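Local coordinates for protein histone-lysine N-methyltransferase family member SUVH9 (Arabidopsis thaliana, PDB 4NJ5) that takes part in gene silencing, lacks methyltransferase activity, and may bind methylated DNA and recruit RNA polymerase V to chromatin, at residues P263-N268 against R376-L381. Sequence-based numbering, arbitrary orientation.
Sequences PVYLFN and RSLDVL
NH1 of R376 is held by a salt bridge to OE2 of E364, and the same nitrogen is the part of the arginine that comes nearest to F267, 4.5 Å from its CD2. That ring carbon lies at the edge of the guanidinium, near its plane, so the pair is a loose contact and not a stack. CB of R376 is not aimed at 263-268, but chi1 (51°) starts the rest of the chain toward that strand, and the turn at chi4 (103°) directs CZ and NH1 at F267.

The firmer contact is apolar. CD1 of L378 sits 3.5 Å from CE2 of Y265 and 4.0 Å from its CZ, a methyl approaching the ring obliquely, with the two side chains crossing at about a right angle. CG of L378 lies beside the backbone N, and chi2 (-166°) carries CD1 outward, away from CA, to the tyrosine. The phenol is anchored at its far end, where OH hydrogen-bonds to the carbonyl of L238 in helix 228-240.

The backbones themselves stay apart: the nearest CA atoms, those of Y265 and L378, are 9.6 Å from each other. Strand 363-367 lies between 264-267 and 373-377 in a four-stranded mixed sheet, and Y265 and F267 bond through their backbones to it. OG of S377 donates to O of D379 at 2.8 Å, spanning L378 in the turn that ends the strand. With no hydrogen bond crossing directly, the Pre-SET and SET segments meet chiefly through one buried methyl–ring contact, while their polar ends are tied to E364 and helix 228-240.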
loop_
_atom_site.group_PDB
_atom_site.type_symbol
_atom_site.label_atom_id
_atom_site.label_comp_id
_atom_site.label_asym_id
_atom_site.label_seq_id
_atom_site.Cartn_x
_atom_site.Cartn_y
_atom_site.Cartn_z
ATOM N N PRO A 263 -13.716 -14.568 0.757
ATOM C CA PRO A 263 -13.783 -15.147 2.104
ATOM C C PRO A 263 -13.055 -14.290 3.133
ATOM O O PRO A 263 -12.064 -13.650 2.795
ATOM C CB PRO A 263 -13.076 -16.497 1.939
ATOM C CG PRO A 263 -12.189 -16.323 0.747
ATOM C CD PRO A 263 -12.928 -15.401 -0.171
ATOM N N VAL A 264 -13.554 -14.265 4.367
ATOM C CA VAL A 264 -12.892 -13.532 5.442
ATOM C C VAL A 264 -12.338 -14.504 6.474
ATOM O O VAL A 264 -13.095 -15.150 7.196
ATOM C CB VAL A 264 -13.840 -12.540 6.140
ATOM C CG1 VAL A 264 -13.088 -11.759 7.212
ATOM C CG2 VAL A 264 -14.456 -11.593 5.126
ATOM N N TYR A 265 -11.016 -14.602 6.541
ATOM C CA TYR A 265 -10.371 -15.586 7.404
ATOM C C TYR A 265 -10.529 -15.258 8.883
ATOM O O TYR A 265 -10.596 -14.092 9.268
ATOM C CB TYR A 265 -8.878 -15.686 7.098
ATOM C CG TYR A 265 -8.514 -16.383 5.807
ATOM C CD1 TYR A 265 -9.475 -16.703 4.854
ATOM C CD2 TYR A 265 -7.196 -16.727 5.549
ATOM C CE1 TYR A 265 -9.122 -17.343 3.677
ATOM C CE2 TYR A 265 -6.837 -17.363 4.386
ATOM C CZ TYR A 265 -7.797 -17.668 3.450
ATOM O OH TYR A 265 -7.417 -18.303 2.293
ATOM N N LEU A 266 -10.572 -16.298 9.707
ATOM C CA LEU A 266 -10.556 -16.137 11.154
ATOM C C LEU A 266 -9.475 -17.034 11.741
ATOM O O LEU A 266 -9.566 -18.258 11.666
ATOM C CB LEU A 266 -11.913 -16.488 11.758
ATOM C CG LEU A 266 -11.942 -16.396 13.284
ATOM C CD1 LEU A 266 -11.713 -14.959 13.723
ATOM C CD2 LEU A 266 -13.242 -16.938 13.848
ATOM N N PHE A 267 -8.456 -16.419 12.329
ATOM C CA PHE A 267 -7.279 -17.149 12.779
ATOM C C PHE A 267 -6.997 -16.913 14.255
ATOM O O PHE A 267 -7.104 -15.792 14.742
ATOM C CB PHE A 267 -6.067 -16.734 11.949
ATOM C CG PHE A 267 -4.825 -17.506 12.267
ATOM C CD1 PHE A 267 -4.655 -18.794 11.786
ATOM C CD2 PHE A 267 -3.820 -16.943 13.040
ATOM C CE1 PHE A 267 -3.510 -19.510 12.075
ATOM C CE2 PHE A 267 -2.672 -17.653 13.330
ATOM C CZ PHE A 267 -2.516 -18.939 12.847
ATOM N N ASN A 268 -6.632 -17.976 14.962
ATOM C CA ASN A 268 -6.328 -17.881 16.385
ATOM C C ASN A 268 -5.331 -18.953 16.810
ATOM O O ASN A 268 -5.702 -20.105 17.040
ATOM C CB ASN A 268 -7.615 -17.973 17.212
ATOM C CG ASN A 268 -7.369 -17.867 18.711
ATOM O OD1 ASN A 268 -6.265 -17.555 19.157
ATOM N ND2 ASN A 268 -8.411 -18.122 19.497
ATOM N N ARG A 376 -5.713 -8.048 9.250
ATOM C CA ARG A 376 -4.601 -7.885 8.326
ATOM C C ARG A 376 -5.048 -8.326 6.937
ATOM O O ARG A 376 -6.041 -9.033 6.801
ATOM C CB ARG A 376 -3.405 -8.723 8.782
ATOM C CG ARG A 376 -3.762 -10.177 9.056
ATOM C CD ARG A 376 -2.527 -11.064 9.130
ATOM N NE ARG A 376 -1.848 -11.001 10.421
ATOM C CZ ARG A 376 -1.925 -11.944 11.356
ATOM N NH1 ARG A 376 -2.658 -13.029 11.152
ATOM N NH2 ARG A 376 -1.263 -11.805 12.496
ATOM N N SER A 377 -4.319 -7.911 5.906
ATOM C CA SER A 377 -4.662 -8.280 4.537
ATOM C C SER A 377 -3.684 -9.297 3.960
ATOM O O SER A 377 -2.476 -9.174 4.149
ATOM C CB SER A 377 -4.686 -7.038 3.647
ATOM O OG SER A 377 -4.820 -7.396 2.283
ATOM N N LEU A 378 -4.204 -10.297 3.249
ATOM C CA LEU A 378 -3.341 -11.237 2.535
ATOM C C LEU A 378 -2.837 -10.600 1.248
ATOM O O LEU A 378 -1.813 -11.006 0.695
ATOM C CB LEU A 378 -4.067 -12.544 2.202
ATOM C CG LEU A 378 -4.847 -13.295 3.286
ATOM C CD1 LEU A 378 -5.169 -14.707 2.822
ATOM C CD2 LEU A 378 -4.108 -13.334 4.606
ATOM N N ASP A 379 -3.567 -9.599 0.770
ATOM C CA ASP A 379 -3.227 -8.949 -0.485
ATOM C C ASP A 379 -2.400 -7.700 -0.235
ATOM O O ASP A 379 -2.383 -7.160 0.870
ATOM C CB ASP A 379 -4.495 -8.585 -1.260
ATOM C CG ASP A 379 -5.414 -9.778 -1.471
ATOM O OD1 ASP A 379 -4.900 -10.908 -1.604
ATOM O OD2 ASP A 379 -6.649 -9.584 -1.500
ATOM N N VAL A 380 -1.699 -7.256 -1.268
ATOM C CA VAL A 380 -0.999 -5.988 -1.221
ATOM C C VAL A 380 -2.049 -4.890 -1.278
ATOM O O VAL A 380 -3.010 -4.985 -2.038
ATOM C CB VAL A 380 -0.025 -5.860 -2.410
ATOM C CG1 VAL A 380 0.407 -4.418 -2.615
ATOM C CG2 VAL A 380 1.182 -6.775 -2.206
ATOM N N LEU A 381 -1.890 -3.866 -0.448
ATOM C CA LEU A 381 -2.791 -2.726 -0.493
ATOM C C LEU A 381 -2.002 -1.477 -0.833
ATOM O O LEU A 381 -1.031 -1.143 -0.152
ATOM C CB LEU A 381 -3.506 -2.549 0.843
ATOM C CG LEU A 381 -4.337 -3.737 1.318
ATOM C CD1 LEU A 381 -4.813 -3.490 2.733
ATOM C CD2 LEU A 381 -5.516 -3.970 0.383
#